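Local coordinates for protein TarM (Staphylococcus aureus subsp. aureus 21178, PDB 4X7M) that belongs to the group 1 glycosyltransferase family of the GT-B clan, pairs two Rossmann-like domains, and carries a bound UDP in the model, at residues V279-E284 and E297-I302; V306-A311 and K469-I474; E341-K346 and D451-L456. The protein carries 1 engineered substitution. All blocks are in the same frame, centred on the assembly; numbering follows the deposited sequence.

Contact 1: residues V279-E284 and E297-I302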
loop_
_atom_site.group_PDB
_atom_site.type_symbol
_atom_site.label_atom_id
_atom_site.label_comp_id
_atom_site.label_asym_id
_atom_site.label_seq_id
_atom_site.Cartn_x
_atom_site.Cartn_y
_atom_site.Cartn_z
ATOM N N VAL A 279 3.937 18.988 6.137
ATOM C CA VAL A 279 2.987 17.906 5.876
ATOM C C VAL A 279 2.318 18.163 4.526
ATOM O O VAL A 279 1.736 19.223 4.315
ATOM C CB VAL A 279 1.987 17.626 7.023
ATOM C CG1 VAL A 279 0.946 16.598 6.593
ATOM C CG2 VAL A 279 2.723 17.137 8.267
ATOM N N ILE A 280 2.449 17.187 3.608
ATOM C CA ILE A 280 1.922 17.216 2.253
ATOM C C ILE A 280 0.543 16.573 2.166
ATOM O O ILE A 280 0.291 15.537 2.778
ATOM C CB ILE A 280 2.959 16.649 1.229
ATOM C CG1 ILE A 280 4.051 17.701 0.902
ATOM C CG2 ILE A 280 2.302 16.117 -0.073
ATOM C CD1 ILE A 280 5.228 17.810 1.872
ATOM N N VAL A 281 -0.367 17.268 1.460
ATOM C CA VAL A 281 -1.730 16.866 1.143
ATOM C C VAL A 281 -1.858 16.970 -0.365
ATOM O O VAL A 281 -1.177 17.808 -0.972
ATOM C CB VAL A 281 -2.831 17.618 1.933
ATOM C CG1 VAL A 281 -2.851 17.170 3.387
ATOM C CG2 VAL A 281 -2.707 19.134 1.813
ATOM N N LEU A 282 -2.635 16.061 -0.972
ATOM C CA LEU A 282 -2.729 16.000 -2.428
ATOM C C LEU A 282 -3.459 17.107 -3.157
ATOM O O LEU A 282 -3.123 17.331 -4.308
ATOM C CB LEU A 282 -3.143 14.603 -2.929
ATOM C CG LEU A 282 -2.362 13.434 -2.344
ATOM C CD1 LEU A 282 -3.127 12.122 -2.517
ATOM C CD2 LEU A 282 -0.870 13.429 -2.791
ATOM N N THR A 283 -4.479 17.758 -2.531
ATOM C CA THR A 283 -5.314 18.835 -3.149
ATOM C C THR A 283 -5.399 20.093 -2.280
ATOM O O THR A 283 -5.317 19.991 -1.059
ATOM C CB THR A 283 -6.737 18.361 -3.420
ATOM O OG1 THR A 283 -7.455 18.221 -2.191
ATOM C CG2 THR A 283 -6.819 17.092 -4.271
ATOM N N GLU A 284 -5.596 21.280 -2.909
ATOM C CA GLU A 284 -5.714 22.576 -2.218
ATOM C C GLU A 284 -6.896 22.653 -1.260
ATOM O O GLU A 284 -6.778 23.235 -0.171
ATOM C CB GLU A 284 -5.696 23.762 -3.193
ATOM C CG GLU A 284 -4.295 24.310 -3.448
ATOM C CD GLU A 284 -3.543 24.988 -2.308
ATOM O OE1 GLU A 284 -2.303 25.122 -2.442
ATOM O OE2 GLU A 284 -4.180 25.426 -1.315
ATOM N N GLU A 297 0.126 25.622 10.709
ATOM C CA GLU A 297 0.231 26.284 9.405
ATOM C C GLU A 297 1.141 25.613 8.336
ATOM O O GLU A 297 0.960 25.840 7.133
ATOM C CB GLU A 297 0.383 27.834 9.522
ATOM C CG GLU A 297 1.443 28.418 10.459
ATOM C CD GLU A 297 1.072 28.592 11.923
ATOM O OE1 GLU A 297 1.892 28.192 12.784
ATOM O OE2 GLU A 297 -0.051 29.073 12.209
ATOM N N ASN A 298 2.058 24.742 8.783
ATOM C CA ASN A 298 3.031 24.046 7.934
ATOM C C ASN A 298 2.452 22.902 7.051
ATOM O O ASN A 298 2.960 21.762 7.067
ATOM C CB ASN A 298 4.205 23.593 8.786
ATOM C CG ASN A 298 5.566 23.898 8.211
ATOM O OD1 ASN A 298 5.727 24.764 7.345
ATOM N ND2 ASN A 298 6.593 23.209 8.714
ATOM N N ILE A 299 1.391 23.226 6.262
ATOM C CA ILE A 299 0.683 22.276 5.367
ATOM C C ILE A 299 0.958 22.655 3.931
ATOM O O ILE A 299 0.846 23.830 3.562
ATOM C CB ILE A 299 -0.843 22.169 5.656
ATOM C CG1 ILE A 299 -1.104 21.834 7.116
ATOM C CG2 ILE A 299 -1.542 21.154 4.754
ATOM C CD1 ILE A 299 -1.700 22.998 7.823
ATOM N N PHE A 300 1.345 21.669 3.131
ATOM C CA PHE A 300 1.677 21.945 1.748
ATOM C C PHE A 300 0.926 21.094 0.781
ATOM O O PHE A 300 0.703 19.918 1.040
ATOM C CB PHE A 300 3.193 21.844 1.520
ATOM C CG PHE A 300 3.960 22.791 2.405
ATOM C CD1 PHE A 300 3.984 24.166 2.135
ATOM C CD2 PHE A 300 4.617 22.328 3.532
ATOM C CE1 PHE A 300 4.672 25.050 2.968
ATOM C CE2 PHE A 300 5.312 23.213 4.365
ATOM C CZ PHE A 300 5.332 24.568 4.079
ATOM N N THR A 301 0.522 21.695 -0.337
ATOM C CA THR A 301 -0.184 21.003 -1.389
ATOM C C THR A 301 0.783 20.644 -2.496
ATOM O O THR A 301 1.346 21.506 -3.176
ATOM C CB THR A 301 -1.403 21.792 -1.902
ATOM O OG1 THR A 301 -2.349 21.894 -0.838
ATOM C CG2 THR A 301 -2.080 21.088 -3.100
ATOM N N ILE A 302 0.972 19.356 -2.655
ATOM C CA ILE A 302 1.752 18.790 -3.733
ATOM C C ILE A 302 0.946 17.602 -4.180
ATOM O O ILE A 302 0.752 16.662 -3.409
ATOM C CB ILE A 302 3.242 18.413 -3.430
ATOM C CG1 ILE A 302 3.998 19.543 -2.657
ATOM C CG2 ILE A 302 3.951 18.075 -4.745
ATOM C CD1 ILE A 302 5.481 19.217 -2.185
#

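Contact 2: residues V306-A311 and K469-I474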
loop_
_atom_site.group_PDB
_atom_site.type_symbol
_atom_site.label_atom_id
_atom_site.label_comp_id
_atom_site.label_asym_id
_atom_site.label_seq_id
_atom_site.Cartn_x
_atom_site.Cartn_y
_atom_site.Cartn_z
ATOM N N VAL A 306 2.180 12.493 -11.838
ATOM C CA VAL A 306 1.258 11.901 -12.805
ATOM C C VAL A 306 2.008 11.377 -14.051
ATOM O O VAL A 306 2.869 12.071 -14.600
ATOM C CB VAL A 306 0.111 12.907 -13.109
ATOM C CG1 VAL A 306 -0.517 12.683 -14.478
ATOM C CG2 VAL A 306 -0.940 12.877 -12.011
ATOM N N LYS A 307 1.656 10.152 -14.469
ATOM C CA LYS A 307 2.200 9.402 -15.593
ATOM C C LYS A 307 1.311 9.597 -16.819
ATOM O O LYS A 307 0.223 9.056 -16.893
ATOM C CB LYS A 307 2.345 7.913 -15.207
ATOM C CG LYS A 307 3.772 7.523 -14.776
ATOM C CD LYS A 307 3.850 6.113 -14.143
ATOM C CE LYS A 307 5.215 5.478 -14.296
ATOM N NZ LYS A 307 5.274 4.092 -13.743
ATOM N N ILE A 308 1.780 10.405 -17.760
ATOM C CA ILE A 308 1.097 10.817 -18.981
ATOM C C ILE A 308 1.470 9.925 -20.172
ATOM O O ILE A 308 2.415 10.219 -20.928
ATOM C CB ILE A 308 1.246 12.354 -19.238
ATOM C CG1 ILE A 308 0.735 13.156 -18.001
ATOM C CG2 ILE A 308 0.498 12.779 -20.523
ATOM C CD1 ILE A 308 1.330 14.576 -17.747
ATOM N N HIS A 309 0.721 8.803 -20.300
ATOM C CA HIS A 309 0.840 7.826 -21.385
ATOM C C HIS A 309 0.156 8.429 -22.595
ATOM O O HIS A 309 -0.702 9.301 -22.414
ATOM C CB HIS A 309 0.164 6.489 -20.993
ATOM C CG HIS A 309 -1.296 6.585 -20.652
ATOM N ND1 HIS A 309 -1.735 6.575 -19.335
ATOM C CD2 HIS A 309 -2.373 6.676 -21.470
ATOM C CE1 HIS A 309 -3.054 6.646 -19.400
ATOM N NE2 HIS A 309 -3.483 6.719 -20.661
ATOM N N ASN A 310 0.523 7.991 -23.828
ATOM C CA ASN A 310 -0.134 8.532 -25.020
ATOM C C ASN A 310 -1.599 8.097 -25.035
ATOM O O ASN A 310 -1.932 6.995 -24.588
ATOM C CB ASN A 310 0.578 8.163 -26.328
ATOM C CG ASN A 310 0.166 9.057 -27.496
ATOM O OD1 ASN A 310 -0.017 10.282 -27.363
ATOM N ND2 ASN A 310 0.000 8.467 -28.674
ATOM N N ALA A 311 -2.466 8.998 -25.501
ATOM C CA ALA A 311 -3.905 8.788 -25.573
ATOM C C ALA A 311 -4.308 7.691 -26.588
ATOM O O ALA A 311 -3.634 7.533 -27.615
ATOM C CB ALA A 311 -4.583 10.096 -25.935
ATOM N N LYS A 469 -10.225 17.830 -23.695
ATOM C CA LYS A 469 -10.010 18.902 -22.716
ATOM C C LYS A 469 -9.594 18.355 -21.364
ATOM O O LYS A 469 -8.935 19.057 -20.600
ATOM C CB LYS A 469 -11.242 19.795 -22.577
ATOM C CG LYS A 469 -11.075 21.140 -23.243
ATOM C CD LYS A 469 -12.354 21.557 -23.955
ATOM C CE LYS A 469 -12.071 22.292 -25.248
ATOM N NZ LYS A 469 -11.520 21.398 -26.309
ATOM N N ALA A 470 -9.957 17.096 -21.078
ATOM C CA ALA A 470 -9.607 16.415 -19.827
ATOM C C ALA A 470 -8.116 16.136 -19.794
ATOM O O ALA A 470 -7.481 16.384 -18.770
ATOM C CB ALA A 470 -10.411 15.135 -19.685
ATOM N N ARG A 471 -7.555 15.694 -20.940
ATOM C CA ARG A 471 -6.151 15.362 -21.126
ATOM C C ARG A 471 -5.263 16.602 -21.029
ATOM O O ARG A 471 -4.207 16.553 -20.389
ATOM C CB ARG A 471 -5.947 14.610 -22.468
ATOM C CG ARG A 471 -4.513 14.159 -22.693
ATOM C CD ARG A 471 -4.275 13.352 -23.959
ATOM N NE ARG A 471 -3.233 12.354 -23.717
ATOM C CZ ARG A 471 -1.951 12.564 -23.961
ATOM N NH1 ARG A 471 -1.556 13.699 -24.504
ATOM N NH2 ARG A 471 -1.054 11.632 -23.680
ATOM N N GLU A 472 -5.689 17.703 -21.685
ATOM C CA GLU A 472 -5.002 18.992 -21.734
ATOM C C GLU A 472 -4.872 19.585 -20.346
ATOM O O GLU A 472 -3.856 20.197 -20.038
ATOM C CB GLU A 472 -5.788 19.960 -22.629
ATOM C CG GLU A 472 -5.073 20.364 -23.906
ATOM C CD GLU A 472 -5.855 21.294 -24.817
ATOM O OE1 GLU A 472 -6.482 22.254 -24.307
ATOM O OE2 GLU A 472 -5.805 21.079 -26.051
ATOM N N ASN A 473 -5.903 19.400 -19.519
ATOM C CA ASN A 473 -5.978 19.884 -18.148
ATOM C C ASN A 473 -4.999 19.138 -17.235
ATOM O O ASN A 473 -4.316 19.773 -16.425
ATOM C CB ASN A 473 -7.395 19.732 -17.629
ATOM C CG ASN A 473 -7.811 20.804 -16.662
ATOM O OD1 ASN A 473 -7.760 21.996 -16.964
ATOM N ND2 ASN A 473 -8.251 20.403 -15.487
ATOM N N ILE A 474 -4.929 17.795 -17.361
ATOM C CA ILE A 474 -4.025 16.974 -16.556
ATOM C C ILE A 474 -2.578 17.328 -16.905
ATOM O O ILE A 474 -1.756 17.456 -15.999
ATOM C CB ILE A 474 -4.349 15.445 -16.610
ATOM C CG1 ILE A 474 -5.810 15.155 -16.250
ATOM C CG2 ILE A 474 -3.382 14.639 -15.738
ATOM C CD1 ILE A 474 -6.310 15.681 -14.797
#

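Contact 3: residues E341-K346 and D451-L456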
loop_
_atom_site.group_PDB
_atom_site.type_symbol
_atom_site.label_atom_id
_atom_site.label_comp_id
_atom_site.label_asym_id
_atom_site.label_seq_id
_atom_site.Cartn_x
_atom_site.Cartn_y
_atom_site.Cartn_z
ATOM N N GLU A 341 -29.147 1.609 -12.866
ATOM C CA GLU A 341 -30.577 1.279 -12.941
ATOM C C GLU A 341 -31.374 2.469 -13.504
ATOM O O GLU A 341 -32.251 2.259 -14.345
ATOM C CB GLU A 341 -31.113 0.857 -11.562
ATOM C CG GLU A 341 -32.435 0.101 -11.631
ATOM C CD GLU A 341 -33.085 -0.242 -10.302
ATOM O OE1 GLU A 341 -32.699 0.358 -9.267
ATOM O OE2 GLU A 341 -34.007 -1.096 -10.307
ATOM N N LEU A 342 -31.037 3.713 -13.080
ATOM C CA LEU A 342 -31.696 4.940 -13.575
ATOM C C LEU A 342 -31.297 5.237 -15.013
ATOM O O LEU A 342 -32.132 5.673 -15.800
ATOM C CB LEU A 342 -31.387 6.159 -12.692
ATOM C CG LEU A 342 -31.791 6.088 -11.213
ATOM C CD1 LEU A 342 -31.068 7.147 -10.418
ATOM C CD2 LEU A 342 -33.297 6.205 -11.023
ATOM N N VAL A 343 -30.018 4.995 -15.357
ATOM C CA VAL A 343 -29.478 5.210 -16.704
ATOM C C VAL A 343 -30.107 4.242 -17.711
ATOM O O VAL A 343 -30.636 4.689 -18.730
ATOM C CB VAL A 343 -27.922 5.204 -16.728
ATOM C CG1 VAL A 343 -27.389 5.298 -18.150
ATOM C CG2 VAL A 343 -27.353 6.341 -15.887
ATOM N N VAL A 344 -30.091 2.940 -17.403
ATOM C CA VAL A 344 -30.636 1.896 -18.285
ATOM C C VAL A 344 -32.154 1.925 -18.464
ATOM O O VAL A 344 -32.646 1.494 -19.507
ATOM C CB VAL A 344 -30.058 0.468 -18.082
ATOM C CG1 VAL A 344 -28.537 0.488 -17.976
ATOM C CG2 VAL A 344 -30.683 -0.228 -16.882
ATOM N N LYS A 345 -32.886 2.462 -17.473
ATOM C CA LYS A 345 -34.352 2.604 -17.522
ATOM C C LYS A 345 -34.826 3.600 -18.595
ATOM O O LYS A 345 -35.920 3.437 -19.128
ATOM C CB LYS A 345 -34.916 2.983 -16.146
ATOM C CG LYS A 345 -35.784 1.889 -15.524
ATOM C CD LYS A 345 -37.015 2.453 -14.785
ATOM C CE LYS A 345 -38.180 2.831 -15.683
ATOM N NZ LYS A 345 -38.863 1.635 -16.243
ATOM N N LYS A 346 -34.000 4.621 -18.901
ATOM C CA LYS A 346 -34.263 5.662 -19.902
ATOM C C LYS A 346 -33.577 5.353 -21.253
ATOM O O LYS A 346 -34.087 5.776 -22.298
ATOM C CB LYS A 346 -33.858 7.047 -19.373
ATOM C CG LYS A 346 -34.748 7.555 -18.239
ATOM C CD LYS A 346 -34.076 8.675 -17.460
ATOM C CE LYS A 346 -34.928 9.173 -16.315
ATOM N NZ LYS A 346 -34.125 9.932 -15.315
ATOM N N ASP A 451 -28.520 11.715 -15.276
ATOM C CA ASP A 451 -28.815 12.712 -16.320
ATOM C C ASP A 451 -27.583 13.076 -17.131
ATOM O O ASP A 451 -27.629 13.062 -18.359
ATOM C CB ASP A 451 -29.378 14.015 -15.699
ATOM C CG ASP A 451 -30.856 14.070 -15.358
ATOM O OD1 ASP A 451 -31.598 13.131 -15.743
ATOM O OD2 ASP A 451 -31.278 15.064 -14.720
ATOM N N LYS A 452 -26.483 13.429 -16.440
ATOM C CA LYS A 452 -25.237 13.833 -17.088
ATOM C C LYS A 452 -24.548 12.676 -17.802
ATOM O O LYS A 452 -23.857 12.908 -18.799
ATOM C CB LYS A 452 -24.312 14.589 -16.123
ATOM C CG LYS A 452 -24.999 15.761 -15.417
ATOM C CD LYS A 452 -25.213 16.986 -16.308
ATOM C CE LYS A 452 -26.021 18.054 -15.608
ATOM N NZ LYS A 452 -25.232 18.774 -14.570
ATOM N N ILE A 453 -24.787 11.427 -17.331
ATOM C CA ILE A 453 -24.258 10.207 -17.956
ATOM C C ILE A 453 -24.995 10.031 -19.271
ATOM O O ILE A 453 -24.357 9.827 -20.306
ATOM C CB ILE A 453 -24.349 8.942 -17.024
ATOM C CG1 ILE A 453 -23.263 8.978 -15.937
ATOM C CG2 ILE A 453 -24.262 7.643 -17.827
ATOM C CD1 ILE A 453 -23.390 7.967 -14.851
ATOM N N LEU A 454 -26.334 10.170 -19.235
ATOM C CA LEU A 454 -27.168 10.065 -20.431
ATOM C C LEU A 454 -26.833 11.146 -21.468
ATOM O O LEU A 454 -26.692 10.821 -22.640
ATOM C CB LEU A 454 -28.660 10.047 -20.073
ATOM C CG LEU A 454 -29.168 8.786 -19.359
ATOM C CD1 LEU A 454 -30.395 9.082 -18.548
ATOM C CD2 LEU A 454 -29.459 7.683 -20.323
ATOM N N GLN A 455 -26.604 12.388 -21.030
ATOM C CA GLN A 455 -26.238 13.516 -21.906
ATOM C C GLN A 455 -24.931 13.231 -22.650
ATOM O O GLN A 455 -24.880 13.329 -23.870
ATOM C CB GLN A 455 -26.095 14.828 -21.105
ATOM C CG GLN A 455 -27.405 15.483 -20.661
ATOM C CD GLN A 455 -27.183 16.737 -19.817
ATOM O OE1 GLN A 455 -26.269 17.545 -20.069
ATOM N NE2 GLN A 455 -28.046 16.952 -18.815
ATOM N N LEU A 456 -23.889 12.853 -21.904
ATOM C CA LEU A 456 -22.549 12.588 -22.416
ATOM C C LEU A 456 -22.428 11.277 -23.220
ATOM O O LEU A 456 -21.713 11.248 -24.232
ATOM C CB LEU A 456 -21.576 12.649 -21.241
ATOM C CG LEU A 456 -20.098 12.955 -21.517
ATOM C CD1 LEU A 456 -19.912 14.316 -22.190
ATOM C CD2 LEU A 456 -19.317 12.929 -20.207
#

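Contact 1: residues V279-E284 and E297-I302
V279 O takes the shortest bond of this pairing, from F300 N at 2.7 Å with an N-H...O angle of 169°, and I299 CA makes a CA-H...O contact with the same oxygen at 3.4 Å. These are the two strands of a beta-alpha-beta unit at one edge of the seven-stranded parallel sheet, helix 284-293 linking 278-281 to the edge strand 299-301. The other bonds set a parallel register, V279 with I299 and I280 with F300: V279 N reaches N298 O at 3.1 Å, V281 N gives to F300 O at 2.9 Å, and I302 N gives to V281 O at 3.1 Å. On one face I280 CG1 lies 3.7 Å from I302 CD1, and W487 of helix 480-491 touches both residues. V281 and I299 meet on the opposite face, where helix 284-293 covers them; the V281 chi1 of -72° places CG2 between N and C of its own backbone, 3.8 Å from I299 CG2. T283, at the N-cap of helix 284-293, makes a weak hydrogen bond from its OG1 to Q286 N. E284, bent at chi2, brings its carboxylate obliquely alongside T301, with OE1 3.5 Å from T301 CB while OE2 forms a salt bridge to R287.

Contact 2: residues V306-A311 and K469-I474
R471 NH2 donates to H309 O at 2.7 Å, tying helix 460-477 to the loop that runs from strand 299-301 to strand 320-324. The acceptor lies only 6° out of the guanidinium plane, so the arginine meets it edge-on. The donor, however, is tilted 33° from the carbonyl plane. Around this bond the loop lines part of the end of the arginine: A311 CB comes to 3.4 Å from R471 NE, and I308 CG2 lies 3.7 Å from R471 NH2, both oblique to the plane. The N310 amide stands almost perpendicular to the guanidinium, and N310 OD1 stays 4.1 Å from R471 NH2. With CG anti to N (chi1 -177°) and chi2 also trans, the R471 chain reaches straight off the helix before bending at chi3. One helical turn further on, V306 CG1 and I474 CG2 touch at 3.7 Å, their side chains crossing at about a right angle. In the second shell, R471 NE hydrogen-bonds to I414 O, a second anchor that probably limits rotation of the guanidinium. A loop leaving the N-terminal sheet is thus pinned to a C-terminal helix, consistent with the interdomain region of a GT-B fold. V306, H309 and I474 also pack on helix 407-414, so loop and helix 460-477 both lean on that helix.

Contact 3: residues E341-K346 and D451-L456
Apolar packing carries this meeting of helix 333-346 with helix 446-457, and V343 is its hub. With chi1 at 175°, CG1 lies anti to the backbone N, and both V343 methyls reach the same isoleucine branch: V343 CG1 and V343 CG2 each lie 3.9 Å from I453 CG2. Of the two, V343 CG1 alone also reaches L454 CD2, at 3.8 Å. The V343 and I453 side chains cross at about a right angle, whereas V343 and L454 run antiparallel past each other. L454 CD2 also lies 3.6 Å from V343 O, a methyl against a backbone carbonyl. The other leucine branch serves a different neighbour: L454 CD1 packs 3.9 Å from K346 CD, against the aliphatic part of an extended lysine that crosses it roughly at right angles.

Electrostatics add a looser element at the solvent-exposed K346 and D451. K346 NZ stands 4.1 Å from D451 OD1, beyond salt-bridge length, so any attraction between these opposite charges is probably modest. The segments share no hydrogen bond.

The backbone geometry agrees with contact through side chains: the short axes approach to 9.6 Å and cross at -47°, and the closest CA pair is V343 with L454. Beyond the segments, A450 extends the apolar seam by touching both L342 and V343, and L456 packs on L462 and F466 of helix 460-477. These are neighbouring helices packed side by side, consistent with one helical layer over the six-stranded parallel sheet of the C-terminal Rossmann-like domain of a GT-B fold.

In the fold
Contact 1 belongs to the N-terminal sheet, while contacts 2 and 3 lie in the C-terminal half. The first two follow directly in sequence: the chain leaves strand 299-301 and soon enters 306-311, where K307 touches helix 18-31 of the N-terminal half. Their centres are 23 Å apart. Contact 3 is nested in the loop closed by contact 2, with centres 26 Å apart and nearest atoms about 9 Å apart; consecutive helices 446-457 and 460-477 connect them. The bound UDP lies about 8 Å from the L282 side chain and about 9 Å from that of H309, so contacts 1 and 2 come near it without touching it at these residues. Contact 3, centred 37 Å from contact 1, is peripheral.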